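Local coordinates for protein putative sporulation-specific glycosylase YdhD (Bacillus subtilis subsp. subtilis str. 168, PDB 3CZ8) that probably hydrolyses glycosidic bonds as a sporulation-specific member of glycosyl hydrolase family 18, this chain being its catalytic domain, at residues G79-E84 with T116-Q121; Y41-N46 with A71-L76. The protein carries 1 engineered substitution. All coordinates share one frame; numbering follows the deposited sequence.

Interaction 1: G79-E84 with T116-Q121; sequences GGFSTE and TIDFEQ
The Phe81 ring and the Glu120 carboxylate are stacked, their planes 22° apart. Carbon CD of Glu120 lies 3.4 Å above the plane of the Phe81 ring, displaced toward the rim. Asp118 O approaches the same ring obliquely. This is the predicted active site of a family 18 TIM barrel, at the C-terminal end of strand 114-118. Asp118 and Glu120 form the DxE end of the family signature, and Glu120 is the predicted proton donor.

The stacking involves the whole length of the glutamate. Its CB sits over the face in a CH-pi contact, 3.8 Å from the centroid of the Phe81 ring. The chain is then extended, with CD anti to CA (chi2 180°), which puts CD near the CZ end of the ring. Glu120 OE1 comes to 3.4 Å from Phe81 CE2. The ring backs the carboxylate on one side and probably limits how it can turn. Asp118 OD2 is 3.9 Å from Phe81 CZ. An alanine at Phe81 would remove the ring and would probably leave the Glu120 carboxylate without its flat backing, freer to turn.

Outside the two segments, Phe81 also packs on Asn75 and Leu76 of strand 68-77. A bound glycerol, probably from the crystallisation liquor, is hydrogen-bonded to Glu120 OE2 and weakly to Asp118 OD2.

Further along, the segments meet again where helix 83-90 begins. Ser82 is its N-cap, with OG bonded to Ile85 N. Thr83 and Gln121 cross at about a right angle, though a second deposited conformer of Thr83 leaves the detail of this contact doubtful. At the ring's outer end, Glu120 OE2 is 3.3 Å from Phe81 CZ.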
ATOM      1  N   GLY A  79      19.583   0.785   7.023  1.00 63.44           N
ATOM      2  CA  GLY A  79      19.506   2.193   6.640  1.00 64.96           C
ATOM      3  C   GLY A  79      19.325   2.438   5.150  1.00 70.69           C
ATOM      4  O   GLY A  79      19.592   3.541   4.666  1.00 76.10           O
ATOM      5  N   GLY A  80      18.877   1.413   4.424  1.00 68.86           N
ATOM      6  CA  GLY A  80      18.592   1.532   2.992  1.00 53.71           C
ATOM      7  C   GLY A  80      19.554   0.793   2.075  1.00 43.70           C
ATOM      8  O   GLY A  80      20.149  -0.215   2.455  1.00 39.82           O
ATOM      9  N   PHE A  81      19.690   1.295   0.852  1.00 35.55           N
ATOM     10  CA  PHE A  81      20.536   0.667  -0.152  1.00 44.94           C
ATOM     11  C   PHE A  81      21.999   0.949   0.151  1.00 43.33           C
ATOM     12  O   PHE A  81      22.395   2.098   0.355  1.00 47.76           O
ATOM     13  CB  PHE A  81      20.161   1.143  -1.562  1.00 43.86           C
ATOM     14  CG  PHE A  81      18.848   0.607  -2.048  1.00 42.54           C
ATOM     15  CD1 PHE A  81      18.777  -0.642  -2.656  1.00 23.69           C
ATOM     16  CD2 PHE A  81      17.678   1.346  -1.896  1.00 40.70           C
ATOM     17  CE1 PHE A  81      17.560  -1.152  -3.109  1.00 37.72           C
ATOM     18  CE2 PHE A  81      16.455   0.846  -2.346  1.00 46.87           C
ATOM     19  CZ  PHE A  81      16.396  -0.409  -2.948  1.00 36.34           C
ATOM     20  N   SER A  82      22.788  -0.119   0.206  1.00 50.50           N
ATOM     21  CA  SER A  82      24.191  -0.020   0.562  1.00 47.80           C
ATOM     22  C   SER A  82      25.072   0.062  -0.674  1.00 47.29           C
ATOM     23  O   SER A  82      25.227  -0.920  -1.408  1.00 53.48           O
ATOM     24  CB  SER A  82      24.612  -1.196   1.440  1.00 44.33           C
ATOM     25  OG  SER A  82      26.003  -1.132   1.701  1.00 49.89           O
ATOM     26  N   THR A  83      25.636   1.251  -0.881  1.00 49.95           N
ATOM     27  CA  THR A  83      26.587   1.558  -1.954  0.50 54.58           C
ATOM     28  C   THR A  83      27.857   0.704  -1.835  1.00 60.37           C
ATOM     29  O   THR A  83      28.513   0.385  -2.829  1.00 66.10           O
ATOM     30  CB  THR A  83      26.971   3.063  -1.887  0.50 54.92           C
ATOM     31  OG1 THR A  83      25.785   3.859  -1.749  0.50 58.78           O
ATOM     32  CG2 THR A  83      27.743   3.517  -3.121  0.50 60.83           C
ATOM     33  N   GLU A  84      28.202   0.356  -0.595  1.00 63.71           N
ATOM     34  CA  GLU A  84      29.429  -0.382  -0.286  1.00 64.52           C
ATOM     35  C   GLU A  84      29.310  -1.903  -0.415  1.00 59.71           C
ATOM     36  O   GLU A  84      30.231  -2.544  -0.918  1.00 60.83           O
ATOM     37  CB  GLU A  84      29.952  -0.011   1.108  1.00 66.27           C
ATOM     38  CG  GLU A  84      30.620   1.367   1.191  1.00 80.43           C
ATOM     39  CD  GLU A  84      29.638   2.516   1.424  1.00 89.92           C
ATOM     40  OE1 GLU A  84      30.069   3.684   1.321  1.00 88.26           O
ATOM     41  OE2 GLU A  84      28.444   2.262   1.714  1.00 74.70           O
ATOM     42  N   THR A 116      14.526 -10.418 -10.455  1.00 30.53           N
ATOM     43  CA  THR A 116      14.598  -8.990 -10.712  1.00 27.97           C
ATOM     44  C   THR A 116      15.756  -8.476  -9.885  1.00 31.50           C
ATOM     45  O   THR A 116      15.720  -8.523  -8.657  1.00 34.20           O
ATOM     46  CB  THR A 116      13.292  -8.262 -10.354  1.00 32.73           C
ATOM     47  OG1 THR A 116      12.230  -8.805 -11.142  1.00 25.85           O
ATOM     48  CG2 THR A 116      13.404  -6.764 -10.641  1.00 28.80           C
ATOM     49  N   ILE A 117      16.812  -8.041 -10.559  1.00 30.04           N
ATOM     50  CA  ILE A 117      17.931  -7.436  -9.857  1.00 21.79           C
ATOM     51  C   ILE A 117      17.529  -5.995  -9.563  1.00 24.05           C
ATOM     52  O   ILE A 117      17.199  -5.230 -10.473  1.00 19.95           O
ATOM     53  CB  ILE A 117      19.254  -7.510 -10.675  1.00 24.00           C
ATOM     54  CG1 ILE A 117      19.737  -8.965 -10.821  1.00 27.95           C
ATOM     55  CG2 ILE A 117      20.329  -6.658 -10.033  1.00 23.17           C
ATOM     56  CD1 ILE A 117      20.123  -9.657  -9.488  1.00 27.24           C
ATOM     57  N   ASP A 118      17.509  -5.652  -8.281  1.00 24.08           N
ATOM     58  CA  ASP A 118      17.221  -4.294  -7.851  1.00 31.13           C
ATOM     59  C   ASP A 118      18.420  -3.812  -7.040  1.00 30.12           C
ATOM     60  O   ASP A 118      18.358  -3.687  -5.819  1.00 31.58           O
ATOM     61  CB  ASP A 118      15.908  -4.247  -7.053  1.00 27.16           C
ATOM     62  CG  ASP A 118      15.523  -2.836  -6.606  1.00 41.75           C
ATOM     63  OD1 ASP A 118      15.952  -1.855  -7.245  1.00 32.30           O
ATOM     64  OD2 ASP A 118      14.783  -2.713  -5.607  1.00 41.23           O
ATOM     65  N   PHE A 119      19.526  -3.572  -7.737  1.00 33.81           N
ATOM     66  CA  PHE A 119      20.700  -3.007  -7.098  1.00 36.30           C
ATOM     67  C   PHE A 119      20.673  -1.506  -7.313  1.00 34.16           C
ATOM     68  O   PHE A 119      20.715  -1.025  -8.447  1.00 35.53           O
ATOM     69  CB  PHE A 119      22.020  -3.606  -7.625  1.00 25.43           C
ATOM     70  CG  PHE A 119      22.242  -5.058  -7.256  1.00 25.56           C
ATOM     71  CD1 PHE A 119      21.410  -5.718  -6.351  1.00 23.25           C
ATOM     72  CD2 PHE A 119      23.317  -5.758  -7.804  1.00 28.44           C
ATOM     73  CE1 PHE A 119      21.626  -7.052  -6.016  1.00 33.07           C
ATOM     74  CE2 PHE A 119      23.550  -7.095  -7.467  1.00 24.88           C
ATOM     75  CZ  PHE A 119      22.702  -7.741  -6.571  1.00 25.63           C
ATOM     76  N   GLU A 120      20.591  -0.771  -6.214  1.00 37.38           N
ATOM     77  CA  GLU A 120      20.576   0.677  -6.282  1.00 35.44           C
ATOM     78  C   GLU A 120      21.831   1.264  -5.665  1.00 40.53           C
ATOM     79  O   GLU A 120      22.515   0.600  -4.870  1.00 36.40           O
ATOM     80  CB  GLU A 120      19.316   1.242  -5.641  1.00 34.16           C
ATOM     81  CG  GLU A 120      18.068   0.949  -6.456  1.00 40.14           C
ATOM     82  CD  GLU A 120      16.811   1.498  -5.824  1.00 50.27           C
ATOM     83  OE1 GLU A 120      16.857   2.601  -5.232  1.00 73.80           O
ATOM     84  OE2 GLU A 120      15.772   0.820  -5.922  1.00 52.02           O
ATOM     85  N   GLN A 121      22.120   2.504  -6.062  1.00 36.02           N
ATOM     86  CA  GLN A 121      23.348   3.223  -5.699  1.00 50.18           C
ATOM     87  C   GLN A 121      24.600   2.441  -6.108  1.00 50.96           C
ATOM     88  O   GLN A 121      25.567   2.351  -5.346  1.00 54.11           O
ATOM     89  CB  GLN A 121      23.371   3.596  -4.205  1.00 37.39           C
ATOM     90  CG  GLN A 121      22.259   4.563  -3.766  1.00 50.02           C
ATOM     91  CD  GLN A 121      22.080   4.599  -2.251  1.00 63.47           C
ATOM     92  OE1 GLN A 121      23.055   4.641  -1.494  1.00 79.31           O
ATOM     93  NE2 GLN A 121      20.829   4.581  -1.802  1.00 59.75           N
TER

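Interaction 2: Y41-N46 with A71-L76; sequences YHIAPN and ATITNL
A beta-alpha-beta unit of the TIM barrel brings the ends of strands 35-42 and 68-77 side by side, parallel; Tyr41 is level with Ile73 and His42 with Thr74. The chain passes from strand 35-42 through helix 56-64 to strand 68-77. Tyr41 N donates to Thr72 O at 2.8 Å, almost straight at 178°. Thr74 N returns a bond of the same length, 2.8 Å, to Tyr41 O. The ladder then fades: Ile43 N reaches Thr74 O at 3.2 Å in a weak bond, bent to 127°.

Tyr41 and Ile73 share one face of the sheet, where both pack on Leu106 of helix 93-110. The Tyr41 ring has Thr72 O at its edge, in plane, and its hydroxyl is hydrogen-bonded to Asp55. Ile43 crosses Ile73 at about a right angle, with CG2 of Ile43 3.8 Å from CG2 of Ile73.

His42 and Thr74 lie on the other face. Glu40 holds both, with OE1 bonded to His42 ND1 and OE2 to Thr74 OG1. His42 CG stands between the backbone N and the carbonyl carbon (chi1 46°), which puts it 3.8 Å from Leu76 O. His42 CB lies 3.5 Å from the same Leu76 O. The His42 ring also meets that of Tyr6 of the second subunit, so this end of the strand pair lies at the dimer contact.

Where the strands part, water 1 takes over from direct pairing. It donates to both sides, at 2.7 Å to Ile43 O and at 2.9 Å to Leu76 O.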
ATOM      1  N   TYR A  41      15.007 -10.203  -1.370  1.00 35.34           N
ATOM      2  CA  TYR A  41      16.165 -10.818  -0.749  1.00 42.70           C
ATOM      3  C   TYR A  41      17.354  -9.906  -0.822  1.00 34.77           C
ATOM      4  O   TYR A  41      17.564  -9.289  -1.810  1.00 36.71           O
ATOM      5  CB  TYR A  41      16.520 -12.115  -1.450  1.00 34.38           C
ATOM      6  CG  TYR A  41      15.558 -13.247  -1.263  1.00 48.97           C
ATOM      7  CD1 TYR A  41      14.435 -13.347  -2.032  1.00 33.22           C
ATOM      8  CD2 TYR A  41      15.794 -14.233  -0.330  1.00 32.24           C
ATOM      9  CE1 TYR A  41      13.593 -14.352  -1.879  1.00 41.17           C
ATOM     10  CE2 TYR A  41      14.959 -15.241  -0.174  1.00 31.62           C
ATOM     11  CZ  TYR A  41      13.856 -15.304  -0.948  1.00 49.93           C
ATOM     12  OH  TYR A  41      12.968 -16.311  -0.813  1.00 59.08           O
ATOM     13  N   HIS A  42      18.136  -9.829   0.228  1.00 27.97           N
ATOM     14  CA  HIS A  42      19.281  -8.971   0.203  1.00 31.62           C
ATOM     15  C   HIS A  42      20.610  -9.696   0.333  1.00 47.95           C
ATOM     16  O   HIS A  42      20.668 -10.811   0.787  1.00 40.89           O
ATOM     17  CB  HIS A  42      19.156  -7.828   1.212  1.00 40.33           C
ATOM     18  CG  HIS A  42      18.693  -8.265   2.558  1.00 43.85           C
ATOM     19  ND1 HIS A  42      17.372  -8.463   2.858  1.00 50.06           N
ATOM     20  CD2 HIS A  42      19.379  -8.571   3.676  1.00 45.92           C
ATOM     21  CE1 HIS A  42      17.262  -8.880   4.098  1.00 60.58           C
ATOM     22  NE2 HIS A  42      18.467  -8.954   4.616  1.00 49.44           N
ATOM     23  N   ILE A  43      21.675  -9.030  -0.074  1.00 45.62           N
ATOM     24  CA  ILE A  43      22.975  -9.669  -0.235  1.00 47.53           C
ATOM     25  C   ILE A  43      23.974  -9.290   0.862  1.00 51.61           C
ATOM     26  O   ILE A  43      23.867  -8.228   1.484  1.00 49.00           O
ATOM     27  CB  ILE A  43      23.576  -9.392  -1.649  1.00 47.30           C
ATOM     28  CG1 ILE A  43      23.968  -7.917  -1.816  1.00 45.21           C
ATOM     29  CG2 ILE A  43      22.586  -9.805  -2.732  1.00 42.52           C
ATOM     30  CD1 ILE A  43      24.807  -7.625  -3.047  1.00 38.83           C
ATOM     31  N   ALA A  44      24.929 -10.185   1.096  1.00 49.69           N
ATOM     32  CA  ALA A  44      26.042  -9.941   2.005  1.00 55.72           C
ATOM     33  C   ALA A  44      27.275  -9.585   1.165  1.00 55.99           C
ATOM     34  O   ALA A  44      27.295  -9.885  -0.032  1.00 62.85           O
ATOM     35  CB  ALA A  44      26.288 -11.182   2.868  1.00 55.35           C
ATOM     36  N   PRO A  45      28.290  -8.913   1.763  1.00 59.01           N
ATOM     37  CA  PRO A  45      29.523  -8.557   1.032  1.00 54.49           C
ATOM     38  C   PRO A  45      30.285  -9.723   0.380  1.00 58.47           C
ATOM     39  O   PRO A  45      31.018  -9.509  -0.588  1.00 56.37           O
ATOM     40  CB  PRO A  45      30.392  -7.917   2.116  1.00 60.44           C
ATOM     41  CG  PRO A  45      29.425  -7.382   3.097  1.00 63.10           C
ATOM     42  CD  PRO A  45      28.325  -8.393   3.144  1.00 45.64           C
ATOM     43  N   ASN A  46      30.106 -10.937   0.899  1.00 58.80           N
ATOM     44  CA  ASN A  46      30.742 -12.118   0.324  1.00 65.07           C
ATOM     45  C   ASN A  46      29.902 -12.779  -0.775  1.00 70.81           C
ATOM     46  O   ASN A  46      30.303 -13.790  -1.360  1.00 74.40           O
ATOM     47  CB  ASN A  46      31.131 -13.120   1.422  1.00 60.76           C
ATOM     48  CG  ASN A  46      29.929 -13.767   2.099  1.00 65.30           C
ATOM     49  OD1 ASN A  46      28.804 -13.271   2.033  1.00 75.38           O
ATOM     50  ND2 ASN A  46      30.176 -14.884   2.770  1.00 74.71           N
ATOM     51  N   ALA A  71      11.959 -13.432  -8.109  1.00 29.74           N
ATOM     52  CA  ALA A  71      12.603 -13.066  -6.852  1.00 28.96           C
ATOM     53  C   ALA A  71      13.346 -11.749  -7.012  1.00 21.95           C
ATOM     54  O   ALA A  71      14.171 -11.603  -7.913  1.00 32.32           O
ATOM     55  CB  ALA A  71      13.577 -14.153  -6.424  1.00 30.49           C
ATOM     56  N   THR A  72      13.073 -10.787  -6.138  1.00 30.17           N
ATOM     57  CA  THR A  72      13.812  -9.533  -6.177  1.00 30.19           C
ATOM     58  C   THR A  72      15.055  -9.636  -5.302  1.00 32.64           C
ATOM     59  O   THR A  72      14.973  -9.986  -4.124  1.00 27.68           O
ATOM     60  CB  THR A  72      12.948  -8.328  -5.771  1.00 26.82           C
ATOM     61  OG1 THR A  72      11.749  -8.335  -6.547  1.00 27.15           O
ATOM     62  CG2 THR A  72      13.681  -7.020  -6.018  1.00 33.76           C
ATOM     63  N   ILE A  73      16.198  -9.332  -5.906  1.00 30.19           N
ATOM     64  CA  ILE A  73      17.482  -9.378  -5.237  1.00 26.33           C
ATOM     65  C   ILE A  73      17.993  -7.943  -5.119  1.00 34.47           C
ATOM     66  O   ILE A  73      18.132  -7.245  -6.126  1.00 32.92           O
ATOM     67  CB  ILE A  73      18.506 -10.271  -6.015  1.00 27.16           C
ATOM     68  CG1 ILE A  73      17.849 -11.549  -6.564  1.00 28.41           C
ATOM     69  CG2 ILE A  73      19.732 -10.584  -5.156  1.00 34.19           C
ATOM     70  CD1 ILE A  73      17.319 -12.534  -5.507  1.00 28.67           C
ATOM     71  N   THR A  74      18.247  -7.505  -3.885  1.00 38.88           N
ATOM     72  CA  THR A  74      18.630  -6.115  -3.608  1.00 38.01           C
ATOM     73  C   THR A  74      19.907  -6.018  -2.786  1.00 39.12           C
ATOM     74  O   THR A  74      20.373  -7.015  -2.228  1.00 35.53           O
ATOM     75  CB  THR A  74      17.535  -5.346  -2.818  1.00 40.27           C
ATOM     76  OG1 THR A  74      17.506  -5.811  -1.464  1.00 30.39           O
ATOM     77  CG2 THR A  74      16.147  -5.501  -3.450  1.00 26.33           C
ATOM     78  N   ASN A  75      20.457  -4.806  -2.717  1.00 39.37           N
ATOM     79  CA  ASN A  75      21.542  -4.477  -1.792  1.00 35.66           C
ATOM     80  C   ASN A  75      21.048  -3.634  -0.600  1.00 35.32           C
ATOM     81  O   ASN A  75      21.682  -2.658  -0.189  1.00 39.46           O
ATOM     82  CB  ASN A  75      22.707  -3.793  -2.517  1.00 22.55           C
ATOM     83  CG  ASN A  75      22.280  -2.558  -3.305  1.00 33.54           C
ATOM     84  OD1 ASN A  75      21.195  -2.514  -3.886  1.00 34.20           O
ATOM     85  ND2 ASN A  75      23.152  -1.555  -3.341  1.00 27.91           N
ATOM     86  N   LEU A  76      19.914  -4.035  -0.040  1.00 35.28           N
ATOM     87  CA  LEU A  76      19.323  -3.310   1.072  1.00 40.03           C
ATOM     88  C   LEU A  76      19.966  -3.666   2.404  1.00 45.73           C
ATOM     89  O   LEU A  76      20.345  -4.814   2.634  1.00 46.77           O
ATOM     90  CB  LEU A  76      17.809  -3.540   1.128  1.00 31.85           C
ATOM     91  CG  LEU A  76      16.965  -2.656   0.202  1.00 32.44           C
ATOM     92  CD1 LEU A  76      15.571  -3.178   0.112  1.00 26.43           C
ATOM     93  CD2 LEU A  76      16.928  -1.225   0.665  1.00 26.38           C
TER
HETATM   94  O   HOH W   1      22.354  -6.096   1.048  1.00 43.82           O

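The two contacts lie in series along the chain, with centres about 8 Å apart, and strand 68-77 is common ground. Interaction 2 pairs it with strand 35-42. On its other side it pairs with strand 114-118 of interaction 1, where Asp118 N lies 2.8 Å from Ile73 O, a probable hydrogen bond. Asn75 joins the two sites. Its ND2 is 2.7 Å from Glu120 O, probably hydrogen-bonded, and also bonds to Ser82 O. Its OD1 lies 3.3 Å from Phe81 CD1. Asn75 thus probably acts as a second-shell residue, holding the backbone of the predicted proton donor and touching the ring that backs its carboxylate.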